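Local coordinates for conserved domain protein (Bacillus anthracis, PDB 3FBQ), which is of unknown function but folds into two antiparallel beta domains, probably of immunoglobulin-like type, and is assembled from three copies of the chain, at residues Ile56-Glu61 with Pro70-Gly75; Glu160-Asn165 with Lys186-Glu191; Val174-Tyr179 with Thr238-Thr243; Ser62-Gly67 with Lys131-His136. All blocks are in the same frame, centred on the assembly; numbering follows the deposited sequence.

Contact 1: residues Ile56-Glu61 with Pro70-Gly75; sequences ITYSLE and PIILGG
Tyr58 and Leu60 meet Ile72 in a face-to-face packing of two beta sheets, inside the N-terminal half of the chain. Strand 53-62 lies in a five-stranded antiparallel sheet and strand 71-78 at one edge of a three-stranded one, so the layers form a beta sandwich. Even at their nearest, Leu60 and Pro70, the backbones stand 9.8 Å apart from CA to CA, and only side chains bridge the gap. Leu60 extends its CG anti to the backbone N (chi1 174°), which carries CD2 across to CD1 of Ile72 at 4.3 Å. Tyr58 comes in two residues earlier on the same side of its strand, and its OH approaches CG1 of Ile72 at 4.3 Å in a van der Waals contact. Branched Ile72 can thus offer its long arm to both partners, while the tyrosine supplies the length needed to span the interior. All three residues are buried. Around them, Val40, Val42 and Met90 of the larger sheet pack against Leu60, the Tyr58 ring meets Trp119 at about 50°, and Ile121 and Ile124 of strand 114-126 flank Ile72, whose strand also faces other subunits through Leu73.

Contact 2: residues Glu160-Asn165 with Lys186-Glu191; sequences EGIKAN and KGARKE
Ala188 sets its CB over the turn that leads into strand 162-171, overlapping the backbone of Glu160 and Gly161 and the near end of Ile162. The methyl lies 3.6 Å from Glu160 O, a plain van der Waals approach, and 3.7 Å from Ile162 CG1. That methylene reaches the alanine because it is set anti to the carbonyl carbon, beside the backbone N (chi1 -99°), and the side chain bends toward the helix. Small residues suit this spot: Gly161 brings only its CA to the interface, and its CA and that of Ala188 are just 5.4 Å apart. The positive phi of Gly161 (124°) also lets the chain swing abruptly from the turn into the strand. On the helical side, the backbone N of Ala188 is bound by the side chain of Ser185, immediately before the helix, while Arg189 forms a salt bridge with Asp220. Farther along the strand, Lys163 and Asn165 lie on one face, and Lys163 NZ donates to Asn165 OD1 at 2.8 Å, in the carbonyl plane and on a lone pair. Strands 162-171 and 175-184 are antiparallel neighbours, so the chain leaving the second passes beside the start of the first. A short helix lying there, with alanine turned inward and Lys186 and Lys190 exposed, covers one end of a beta domain consistent with the immunoglobulin-like E-set folds.

Contact 3: residues Val174-Tyr179 with Thr238-Thr243; sequences VSFILY and TKLIVT
Phe176, Leu178, Leu240 and Val242 make the packed side of this contact, a buried hydrophobic layer between two strands that face each other across the interior. The axes of 175-179 and 239-243 approach to 11.7 Å and cross at -49°, too far apart for backbone pairing, so apolar side chains, most of them large, fill the space. Phe176 and Leu240 come from opposite directions, and CD1 of Leu240 meets CE2 of the ring obliquely at 4.1 Å. The aromatic group is swung there by a chi1 of 80°, with CG lying between the backbone N and the carbonyl carbon, the crowded position. Leu178 has its CG at the edge of the same ring, in plane, and divides its branches between two partners: CD2 touches Leu240 CD1 at 4.3 Å and CD1 touches Val242 CG2, also at 4.3 Å. The outer face of 239-243 is looser, with Lys239, Ile241 and Thr243 all partly exposed. That of 175-179 turns to the N-terminal half, Ser175 and Ile177 touching Asp50 and Tyr179 OH bonding Arg52. Both strands belong to one eight-stranded antiparallel sheet but are well separated in its order, so it must curl round to bring them face to face. Val201 of strand 196-203 lies against both leucines, the Phe230 ring meets that of Phe176 with the planes about 15° apart, and Ile288 of strand 281-289 flanks Val242.

Contact 4: residues Ser62-Gly67 with Lys131-His136; sequences SEQDLG and KSIQGH
Gln64 and Lys131 reach each other through bends in both side chains: Gln64 turns its CG back over its own backbone (chi1 80°), chi2 then turns the amide toward strand 131-144, and Lys131 starts out anti to its N but folds at chi3 (77°). The two come from opposite directions, and NZ of Lys131 donates to OE1 of Gln64 at 3.3 Å, a weak hydrogen bond. NE2 of the same amide is almost as near to NZ, at 3.4 Å, but both are donors and nothing is gained between them. Ile133, which also points at the loop, brings its CD1 methyl and CG1 up to the NE2 end of the amide. Glutamine suits the place because its methylenes can pack while its amide faces a charge; lysine suits a partly exposed position, where its long chain lies on Ile126 before the ammonium arrives. Within the loop, Ser62 OG donates to Gln64 O at 3.0 Å, on a lone pair in the carbonyl plane, helping to set the backbone that presents the glutamine. Farther along, Gln134 to His136 pair with a strand of the third subunit, extending the sheet across the interface. Chemically, a long bond from a lysine to a neutral amide is a modest attachment, accompanied by apolar packing from Ile133 and from Ile126 of strand 114-126; Lys131 is only partly buried, so its ammonium may also be met by water.

In the fold
From the N terminus, strand 53-62 enters contact 1, which closes the short loop to 70-75 and joins the two sheets of the first sandwich. Contact 4 starts from residues 62-67 inside that loop and fastens it to strand 131-144, an outer strand of the three-stranded sheet, so the two cross, their centres 11 Å apart. The chain then passes into the second beta domain, where 160-165 opens contact 2 and 174-179 opens contact 3. Contact 2 closes first, at helix 186-191; contact 3 waits for 238-243, so these also cross, one at an end of the curled sheet and the other spanning its interior. The pairs follow in series, on opposite sides of the chain's centre.

Contact 1: residues Ile56-Glu61 with Pro70-Gly75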
loop_
_atom_site.group_PDB
_atom_site.type_symbol
_atom_site.label_atom_id
_atom_site.label_comp_id
_atom_site.label_asym_id
_atom_site.label_seq_id
_atom_site.Cartn_x
_atom_site.Cartn_y
_atom_site.Cartn_z
ATOM N N ILE A 56 1.650 19.194 -2.914
ATOM C CA ILE A 56 0.435 19.214 -2.170
ATOM C C ILE A 56 0.748 19.252 -0.681
ATOM O O ILE A 56 1.736 18.651 -0.204
ATOM C CB ILE A 56 -0.304 17.953 -2.551
ATOM C CG1 ILE A 56 -1.487 18.356 -3.349
ATOM C CG2 ILE A 56 -0.508 16.878 -1.374
ATOM C CD1 ILE A 56 -2.241 17.158 -3.683
ATOM N N THR A 57 -0.129 19.932 0.039
ATOM C CA THR A 57 0.055 20.212 1.429
ATOM C C THR A 57 -1.166 19.655 2.147
ATOM O O THR A 57 -2.298 19.714 1.617
ATOM C CB THR A 57 0.258 21.718 1.513
ATOM O OG1 THR A 57 1.677 21.978 1.641
ATOM C CG2 THR A 57 -0.443 22.307 2.618
ATOM N N TYR A 58 -0.973 19.048 3.310
ATOM C CA TYR A 58 -2.119 18.453 3.951
ATOM C C TYR A 58 -2.010 18.465 5.436
ATOM O O TYR A 58 -0.921 18.636 5.985
ATOM C CB TYR A 58 -2.311 17.007 3.477
ATOM C CG TYR A 58 -1.182 16.111 3.920
ATOM C CD1 TYR A 58 -0.055 15.887 3.086
ATOM C CD2 TYR A 58 -1.204 15.519 5.183
ATOM C CE1 TYR A 58 0.960 15.128 3.482
ATOM C CE2 TYR A 58 -0.153 14.732 5.615
ATOM C CZ TYR A 58 0.914 14.522 4.752
ATOM O OH TYR A 58 1.943 13.735 5.198
ATOM N N SER A 59 -3.147 18.241 6.087
ATOM C CA SER A 59 -3.196 17.962 7.518
ATOM C C SER A 59 -3.776 16.618 7.788
ATOM O O SER A 59 -4.503 16.061 6.996
ATOM C CB SER A 59 -4.032 18.990 8.242
ATOM O OG SER A 59 -3.865 20.177 7.515
ATOM N N LEU A 60 -3.469 16.110 8.955
ATOM C CA LEU A 60 -3.926 14.832 9.328
ATOM C C LEU A 60 -4.274 15.014 10.806
ATOM O O LEU A 60 -3.417 15.446 11.572
ATOM C CB LEU A 60 -2.776 13.868 9.089
ATOM C CG LEU A 60 -2.918 12.424 9.516
ATOM C CD1 LEU A 60 -3.858 11.818 8.544
ATOM C CD2 LEU A 60 -1.562 11.738 9.490
ATOM N N GLU A 61 -5.546 14.775 11.164
ATOM C CA GLU A 61 -6.028 14.942 12.520
ATOM C C GLU A 61 -6.731 13.698 12.941
ATOM O O GLU A 61 -7.485 13.124 12.164
ATOM C CB GLU A 61 -7.008 16.074 12.645
ATOM C CG GLU A 61 -6.408 17.381 12.330
ATOM C CD GLU A 61 -7.471 18.396 12.165
ATOM O OE1 GLU A 61 -8.350 18.399 13.061
ATOM O OE2 GLU A 61 -7.458 19.139 11.139
ATOM N N PRO A 70 3.895 8.667 11.841
ATOM C CA PRO A 70 2.811 7.907 11.205
ATOM C C PRO A 70 3.147 7.602 9.729
ATOM O O PRO A 70 3.827 8.381 9.070
ATOM C CB PRO A 70 1.579 8.818 11.366
ATOM C CG PRO A 70 2.044 10.059 12.258
ATOM C CD PRO A 70 3.536 10.044 12.268
ATOM N N ILE A 71 2.703 6.467 9.208
ATOM C CA ILE A 71 2.986 6.144 7.814
ATOM C C ILE A 71 1.731 6.165 6.926
ATOM O O ILE A 71 0.777 5.396 7.154
ATOM C CB ILE A 71 3.610 4.772 7.711
ATOM C CG1 ILE A 71 4.828 4.695 8.584
ATOM C CG2 ILE A 71 4.039 4.491 6.287
ATOM C CD1 ILE A 71 5.693 3.596 8.182
ATOM N N ILE A 72 1.708 7.064 5.940
ATOM C CA ILE A 72 0.582 7.114 5.008
ATOM C C ILE A 72 0.708 5.920 4.084
ATOM O O ILE A 72 1.696 5.880 3.331
ATOM C CB ILE A 72 0.596 8.334 4.026
ATOM C CG1 ILE A 72 0.553 9.702 4.731
ATOM C CG2 ILE A 72 -0.623 8.227 3.094
ATOM C CD1 ILE A 72 -0.726 9.889 5.651
ATOM N N LEU A 73 -0.245 4.982 4.138
ATOM C CA LEU A 73 -0.398 3.942 3.140
ATOM C C LEU A 73 -1.332 4.388 1.989
ATOM O O LEU A 73 -2.532 4.683 2.228
ATOM C CB LEU A 73 -0.945 2.661 3.781
ATOM C CG LEU A 73 -0.161 2.016 4.928
ATOM C CD1 LEU A 73 -0.852 0.914 5.720
ATOM C CD2 LEU A 73 1.263 1.613 4.542
ATOM N N GLY A 74 -0.828 4.371 0.754
ATOM C CA GLY A 74 -1.574 4.790 -0.419
ATOM C C GLY A 74 -0.667 5.603 -1.330
ATOM O O GLY A 74 0.492 5.406 -1.332
ATOM N N GLY A 75 -1.163 6.530 -2.132
ATOM C CA GLY A 75 -0.289 7.173 -3.090
ATOM C C GLY A 75 -0.916 8.331 -3.779
ATOM O O GLY A 75 -2.108 8.380 -3.962
#

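Contact 2: residues Glu160-Asn165 with Lys186-Glu191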
loop_
_atom_site.group_PDB
_atom_site.type_symbol
_atom_site.label_atom_id
_atom_site.label_comp_id
_atom_site.label_asym_id
_atom_site.label_seq_id
_atom_site.Cartn_x
_atom_site.Cartn_y
_atom_site.Cartn_z
ATOM N N GLU A 160 36.332 12.088 -15.396
ATOM C CA GLU A 160 36.848 10.773 -15.184
ATOM C C GLU A 160 36.151 9.745 -16.040
ATOM O O GLU A 160 36.297 8.577 -15.796
ATOM C CB GLU A 160 36.680 10.398 -13.736
ATOM C CG GLU A 160 37.922 9.889 -13.106
ATOM C CD GLU A 160 38.917 10.971 -12.860
ATOM O OE1 GLU A 160 39.181 11.251 -11.675
ATOM O OE2 GLU A 160 39.427 11.537 -13.852
ATOM N N GLY A 161 35.389 10.162 -17.034
ATOM C CA GLY A 161 34.735 9.201 -17.903
ATOM C C GLY A 161 33.228 9.313 -18.024
ATOM O O GLY A 161 32.542 8.423 -18.491
ATOM N N ILE A 162 32.717 10.457 -17.637
ATOM C CA ILE A 162 31.905 10.603 -16.464
ATOM C C ILE A 162 31.574 12.051 -16.439
ATOM O O ILE A 162 32.382 12.827 -15.998
ATOM C CB ILE A 162 32.711 10.427 -15.240
ATOM C CG1 ILE A 162 32.536 9.037 -14.703
ATOM C CG2 ILE A 162 32.213 11.368 -14.229
ATOM C CD1 ILE A 162 32.272 9.035 -13.282
ATOM N N LYS A 163 30.415 12.424 -16.940
ATOM C CA LYS A 163 30.311 13.636 -17.708
ATOM C C LYS A 163 28.901 14.138 -17.629
ATOM O O LYS A 163 28.004 13.343 -17.710
ATOM C CB LYS A 163 30.657 13.324 -19.137
ATOM C CG LYS A 163 29.516 13.406 -20.057
ATOM C CD LYS A 163 29.626 14.644 -20.875
ATOM C CE LYS A 163 29.945 14.334 -22.290
ATOM N NZ LYS A 163 28.917 14.788 -23.233
ATOM N N ALA A 164 28.686 15.443 -17.456
ATOM C CA ALA A 164 27.327 15.922 -17.103
ATOM C C ALA A 164 26.729 16.784 -18.203
ATOM O O ALA A 164 27.348 17.759 -18.609
ATOM C CB ALA A 164 27.353 16.660 -15.786
ATOM N N ASN A 165 25.563 16.431 -18.722
ATOM C CA ASN A 165 24.953 17.237 -19.792
ATOM C C ASN A 165 23.715 17.982 -19.410
ATOM O O ASN A 165 22.723 17.372 -18.997
ATOM C CB ASN A 165 24.609 16.366 -20.977
ATOM C CG ASN A 165 25.725 15.457 -21.336
ATOM O OD1 ASN A 165 26.715 15.886 -21.952
ATOM N ND2 ASN A 165 25.614 14.193 -20.917
ATOM N N LYS A 186 32.722 3.088 -20.394
ATOM C CA LYS A 186 33.137 1.703 -20.085
ATOM C C LYS A 186 34.318 1.680 -19.098
ATOM O O LYS A 186 34.273 0.929 -18.131
ATOM C CB LYS A 186 33.348 0.819 -21.338
ATOM C CG LYS A 186 34.547 1.168 -22.232
ATOM C CD LYS A 186 35.849 0.347 -21.894
ATOM C CE LYS A 186 37.151 1.024 -22.403
ATOM N NZ LYS A 186 37.873 0.137 -23.375
ATOM N N GLY A 187 35.331 2.530 -19.293
ATOM C CA GLY A 187 36.393 2.686 -18.300
ATOM C C GLY A 187 35.821 2.838 -16.896
ATOM O O GLY A 187 35.954 1.938 -16.050
ATOM N N ALA A 188 35.121 3.960 -16.682
ATOM C CA ALA A 188 34.636 4.383 -15.375
ATOM C C ALA A 188 33.619 3.418 -14.729
ATOM O O ALA A 188 33.691 3.140 -13.506
ATOM C CB ALA A 188 34.072 5.730 -15.498
ATOM N N ARG A 189 32.688 2.900 -15.535
ATOM C CA ARG A 189 31.657 1.972 -15.004
ATOM C C ARG A 189 32.322 0.838 -14.248
ATOM O O ARG A 189 31.762 0.294 -13.276
ATOM C CB ARG A 189 30.796 1.344 -16.109
ATOM C CG ARG A 189 30.167 2.312 -17.051
ATOM C CD ARG A 189 29.047 1.664 -17.780
ATOM N NE ARG A 189 28.180 2.699 -18.288
ATOM C CZ ARG A 189 26.902 2.549 -18.610
ATOM N NH1 ARG A 189 26.292 1.371 -18.485
ATOM N NH2 ARG A 189 26.224 3.607 -19.049
ATOM N N LYS A 190 33.532 0.509 -14.705
ATOM C CA LYS A 190 34.200 -0.680 -14.263
ATOM C C LYS A 190 34.774 -0.524 -12.880
ATOM O O LYS A 190 34.769 -1.479 -12.098
ATOM C CB LYS A 190 35.242 -1.122 -15.278
ATOM C CG LYS A 190 34.600 -1.790 -16.493
ATOM C CD LYS A 190 35.514 -2.862 -17.130
ATOM C CE LYS A 190 36.756 -2.282 -17.805
ATOM N NZ LYS A 190 36.426 -1.661 -19.114
ATOM N N GLU A 191 35.238 0.674 -12.541
ATOM C CA GLU A 191 35.778 0.832 -11.189
ATOM C C GLU A 191 34.795 1.394 -10.155
ATOM O O GLU A 191 35.192 1.708 -9.028
ATOM C CB GLU A 191 37.133 1.560 -11.166
ATOM C CG GLU A 191 37.124 3.001 -11.634
ATOM C CD GLU A 191 38.353 3.812 -11.134
ATOM O OE1 GLU A 191 38.462 4.070 -9.905
ATOM O OE2 GLU A 191 39.198 4.205 -11.975
#

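Contact 3: residues Val174-Tyr179 with Thr238-Thr243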
loop_
_atom_site.group_PDB
_atom_site.type_symbol
_atom_site.label_atom_id
_atom_site.label_comp_id
_atom_site.label_asym_id
_atom_site.label_seq_id
_atom_site.Cartn_x
_atom_site.Cartn_y
_atom_site.Cartn_z
ATOM N N VAL A 174 8.043 31.239 -9.033
ATOM C CA VAL A 174 8.146 30.805 -7.671
ATOM C C VAL A 174 9.447 29.966 -7.583
ATOM O O VAL A 174 10.107 29.900 -6.536
ATOM C CB VAL A 174 6.847 29.957 -7.389
ATOM C CG1 VAL A 174 7.084 28.525 -7.409
ATOM C CG2 VAL A 174 6.195 30.367 -6.148
ATOM N N SER A 175 9.840 29.361 -8.707
ATOM C CA SER A 175 10.932 28.390 -8.717
ATOM C C SER A 175 11.418 28.200 -10.143
ATOM O O SER A 175 10.844 28.733 -11.095
ATOM C CB SER A 175 10.463 27.060 -8.111
ATOM O OG SER A 175 9.527 26.425 -8.989
ATOM N N PHE A 176 12.537 27.496 -10.278
ATOM C CA PHE A 176 13.068 27.148 -11.617
ATOM C C PHE A 176 13.666 25.765 -11.659
ATOM O O PHE A 176 14.189 25.308 -10.660
ATOM C CB PHE A 176 14.052 28.215 -12.134
ATOM C CG PHE A 176 15.441 28.115 -11.562
ATOM C CD1 PHE A 176 15.863 28.996 -10.571
ATOM C CD2 PHE A 176 16.335 27.181 -12.028
ATOM C CE1 PHE A 176 17.162 28.955 -10.051
ATOM C CE2 PHE A 176 17.606 27.099 -11.488
ATOM C CZ PHE A 176 18.034 28.012 -10.520
ATOM N N ILE A 177 13.656 25.109 -12.807
ATOM C CA ILE A 177 14.089 23.671 -12.925
ATOM C C ILE A 177 15.258 23.411 -13.849
ATOM O O ILE A 177 15.270 23.868 -14.969
ATOM C CB ILE A 177 12.944 22.797 -13.432
ATOM C CG1 ILE A 177 11.693 22.965 -12.549
ATOM C CG2 ILE A 177 13.379 21.349 -13.518
ATOM C CD1 ILE A 177 10.485 22.383 -13.178
ATOM N N LEU A 178 16.252 22.678 -13.385
ATOM C CA LEU A 178 17.329 22.224 -14.301
ATOM C C LEU A 178 17.191 20.742 -14.705
ATOM O O LEU A 178 17.266 19.849 -13.860
ATOM C CB LEU A 178 18.721 22.481 -13.715
ATOM C CG LEU A 178 19.040 23.953 -13.398
ATOM C CD1 LEU A 178 20.401 24.030 -12.785
ATOM C CD2 LEU A 178 18.924 24.936 -14.551
ATOM N N TYR A 179 16.989 20.498 -15.991
ATOM C CA TYR A 179 16.983 19.155 -16.494
ATOM C C TYR A 179 18.348 18.776 -17.031
ATOM O O TYR A 179 18.975 19.495 -17.800
ATOM C CB TYR A 179 16.058 19.083 -17.652
ATOM C CG TYR A 179 14.637 19.330 -17.323
ATOM C CD1 TYR A 179 13.780 18.264 -16.979
ATOM C CD2 TYR A 179 14.089 20.644 -17.420
ATOM C CE1 TYR A 179 12.460 18.476 -16.732
ATOM C CE2 TYR A 179 12.727 20.867 -17.167
ATOM C CZ TYR A 179 11.930 19.774 -16.827
ATOM O OH TYR A 179 10.597 19.981 -16.577
ATOM N N THR A 238 21.895 37.145 -15.159
ATOM C CA THR A 238 22.108 36.948 -16.599
ATOM C C THR A 238 22.519 35.506 -16.927
ATOM O O THR A 238 22.208 34.984 -18.001
ATOM C CB THR A 238 23.289 37.826 -17.061
ATOM O OG1 THR A 238 22.950 39.204 -16.867
ATOM C CG2 THR A 238 23.633 37.556 -18.525
ATOM N N LYS A 239 23.245 34.874 -16.005
ATOM C CA LYS A 239 23.872 33.612 -16.292
ATOM C C LYS A 239 23.860 32.771 -15.023
ATOM O O LYS A 239 24.033 33.326 -13.919
ATOM C CB LYS A 239 25.326 33.850 -16.735
ATOM C CG LYS A 239 25.502 34.340 -18.181
ATOM C CD LYS A 239 26.975 34.414 -18.536
ATOM C CE LYS A 239 27.700 35.288 -17.490
ATOM N NZ LYS A 239 29.127 34.856 -17.115
ATOM N N LEU A 240 23.673 31.452 -15.190
ATOM C CA LEU A 240 23.828 30.482 -14.095
ATOM C C LEU A 240 25.166 29.779 -14.204
ATOM O O LEU A 240 25.569 29.339 -15.299
ATOM C CB LEU A 240 22.716 29.417 -14.089
ATOM C CG LEU A 240 21.330 29.968 -13.741
ATOM C CD1 LEU A 240 20.171 29.030 -14.095
ATOM C CD2 LEU A 240 21.260 30.381 -12.270
ATOM N N ILE A 241 25.851 29.660 -13.069
ATOM C CA ILE A 241 27.105 28.918 -13.015
ATOM C C ILE A 241 26.834 27.646 -12.225
ATOM O O ILE A 241 26.455 27.684 -11.027
ATOM C CB ILE A 241 28.315 29.774 -12.454
ATOM C CG1 ILE A 241 28.543 31.034 -13.299
ATOM C CG2 ILE A 241 29.606 28.953 -12.474
ATOM C CD1 ILE A 241 27.834 32.282 -12.772
ATOM N N VAL A 242 26.976 26.535 -12.927
ATOM C CA VAL A 242 26.560 25.244 -12.408
ATOM C C VAL A 242 27.776 24.387 -12.129
ATOM O O VAL A 242 28.571 24.096 -13.043
ATOM C CB VAL A 242 25.664 24.476 -13.437
ATOM C CG1 VAL A 242 25.290 23.072 -12.893
ATOM C CG2 VAL A 242 24.389 25.249 -13.786
ATOM N N THR A 243 27.924 23.928 -10.896
ATOM C CA THR A 243 29.018 22.990 -10.663
ATOM C C THR A 243 28.486 21.557 -10.364
ATOM O O THR A 243 27.717 21.347 -9.394
ATOM C CB THR A 243 30.067 23.508 -9.625
ATOM O OG1 THR A 243 29.926 22.808 -8.388
ATOM C CG2 THR A 243 29.970 25.035 -9.354
#

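Contact 4: residues Ser62-Gly67 with Lys131-His136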
loop_
_atom_site.group_PDB
_atom_site.type_symbol
_atom_site.label_atom_id
_atom_site.label_comp_id
_atom_site.label_asym_id
_atom_site.label_seq_id
_atom_site.Cartn_x
_atom_site.Cartn_y
_atom_site.Cartn_z
ATOM N N SER A 62 -6.494 13.285 14.177
ATOM C CA SER A 62 -7.032 12.074 14.658
ATOM C C SER A 62 -7.632 12.132 16.051
ATOM O O SER A 62 -7.561 13.145 16.721
ATOM C CB SER A 62 -5.974 11.041 14.686
ATOM O OG SER A 62 -6.616 9.893 15.198
ATOM N N GLU A 63 -8.225 11.022 16.478
ATOM C CA GLU A 63 -9.010 10.997 17.707
ATOM C C GLU A 63 -8.187 10.464 18.875
ATOM O O GLU A 63 -8.731 10.113 19.922
ATOM C CB GLU A 63 -10.270 10.149 17.522
ATOM C CG GLU A 63 -11.252 10.713 16.509
ATOM C CD GLU A 63 -12.170 11.760 17.108
ATOM O OE1 GLU A 63 -11.707 12.532 17.976
ATOM O OE2 GLU A 63 -13.354 11.813 16.713
ATOM N N GLN A 64 -6.872 10.405 18.688
ATOM C CA GLN A 64 -6.076 9.290 19.187
ATOM C C GLN A 64 -4.697 9.261 18.537
ATOM O O GLN A 64 -4.551 9.574 17.355
ATOM C CB GLN A 64 -6.800 7.964 18.942
ATOM C CG GLN A 64 -6.674 7.440 17.521
ATOM C CD GLN A 64 -6.048 6.061 17.460
ATOM O OE1 GLN A 64 -6.226 5.247 18.367
ATOM N NE2 GLN A 64 -5.311 5.791 16.390
ATOM N N ASP A 65 -3.688 8.885 19.316
ATOM C CA ASP A 65 -2.313 9.273 19.029
ATOM C C ASP A 65 -1.826 8.652 17.725
ATOM O O ASP A 65 -1.958 7.448 17.512
ATOM C CB ASP A 65 -1.390 8.868 20.181
ATOM C CG ASP A 65 -1.076 10.024 21.110
ATOM O OD1 ASP A 65 -2.027 10.655 21.618
ATOM O OD2 ASP A 65 0.121 10.301 21.333
ATOM N N LEU A 66 -1.261 9.483 16.854
ATOM C CA LEU A 66 -0.495 8.994 15.714
ATOM C C LEU A 66 0.928 8.628 16.121
ATOM O O LEU A 66 1.615 7.889 15.417
ATOM C CB LEU A 66 -0.471 10.039 14.597
ATOM C CG LEU A 66 -1.756 10.190 13.781
ATOM C CD1 LEU A 66 -2.234 8.838 13.276
ATOM C CD2 LEU A 66 -2.838 10.873 14.603
ATOM N N GLY A 67 1.363 9.150 17.264
ATOM C CA GLY A 67 2.722 8.986 17.699
ATOM C C GLY A 67 3.648 9.847 16.870
ATOM O O GLY A 67 3.254 10.915 16.429
ATOM N N LYS A 131 0.266 -0.854 14.828
ATOM C CA LYS A 131 -1.139 -0.799 14.580
ATOM C C LYS A 131 -1.311 0.090 13.371
ATOM O O LYS A 131 -0.418 0.894 13.071
ATOM C CB LYS A 131 -1.766 -0.051 15.737
ATOM C CG LYS A 131 -3.148 -0.471 15.977
ATOM C CD LYS A 131 -3.782 0.448 16.970
ATOM C CE LYS A 131 -4.149 1.738 16.315
ATOM N NZ LYS A 131 -4.396 2.678 17.416
ATOM N N SER A 132 -2.452 -0.028 12.693
ATOM C CA SER A 132 -2.765 0.875 11.597
ATOM C C SER A 132 -4.218 1.196 11.777
ATOM O O SER A 132 -4.902 0.453 12.468
ATOM C CB SER A 132 -2.567 0.219 10.252
ATOM O OG SER A 132 -3.363 -0.958 10.204
ATOM N N ILE A 133 -4.641 2.330 11.203
ATOM C CA ILE A 133 -6.034 2.636 11.048
ATOM C C ILE A 133 -6.390 2.334 9.590
ATOM O O ILE A 133 -5.888 2.972 8.654
ATOM C CB ILE A 133 -6.372 4.091 11.437
ATOM C CG1 ILE A 133 -6.210 4.337 12.929
ATOM C CG2 ILE A 133 -7.814 4.428 11.102
ATOM C CD1 ILE A 133 -5.719 5.699 13.162
ATOM N N GLN A 134 -7.237 1.331 9.400
ATOM C CA GLN A 134 -7.709 0.961 8.078
ATOM C C GLN A 134 -8.801 1.899 7.561
ATOM O O GLN A 134 -9.595 2.404 8.331
ATOM C CB GLN A 134 -8.240 -0.457 8.155
ATOM C CG GLN A 134 -7.139 -1.471 8.485
ATOM C CD GLN A 134 -6.280 -1.875 7.280
ATOM O OE1 GLN A 134 -5.084 -1.510 7.162
ATOM N NE2 GLN A 134 -6.891 -2.682 6.384
ATOM N N GLY A 135 -8.835 2.170 6.274
ATOM C CA GLY A 135 -9.996 2.807 5.688
ATOM C C GLY A 135 -9.644 3.348 4.328
ATOM O O GLY A 135 -8.629 2.984 3.727
ATOM N N HIS A 136 -10.479 4.257 3.860
ATOM C CA HIS A 136 -10.284 4.947 2.598
ATOM C C HIS A 136 -10.419 6.466 2.783
ATOM O O HIS A 136 -11.419 6.944 3.329
ATOM C CB HIS A 136 -11.381 4.511 1.641
ATOM C CG HIS A 136 -11.005 3.358 0.788
ATOM N ND1 HIS A 136 -11.862 2.297 0.545
ATOM C CD2 HIS A 136 -9.859 3.079 0.125
ATOM C CE1 HIS A 136 -11.278 1.439 -0.267
ATOM N NE2 HIS A 136 -10.059 1.884 -0.533
#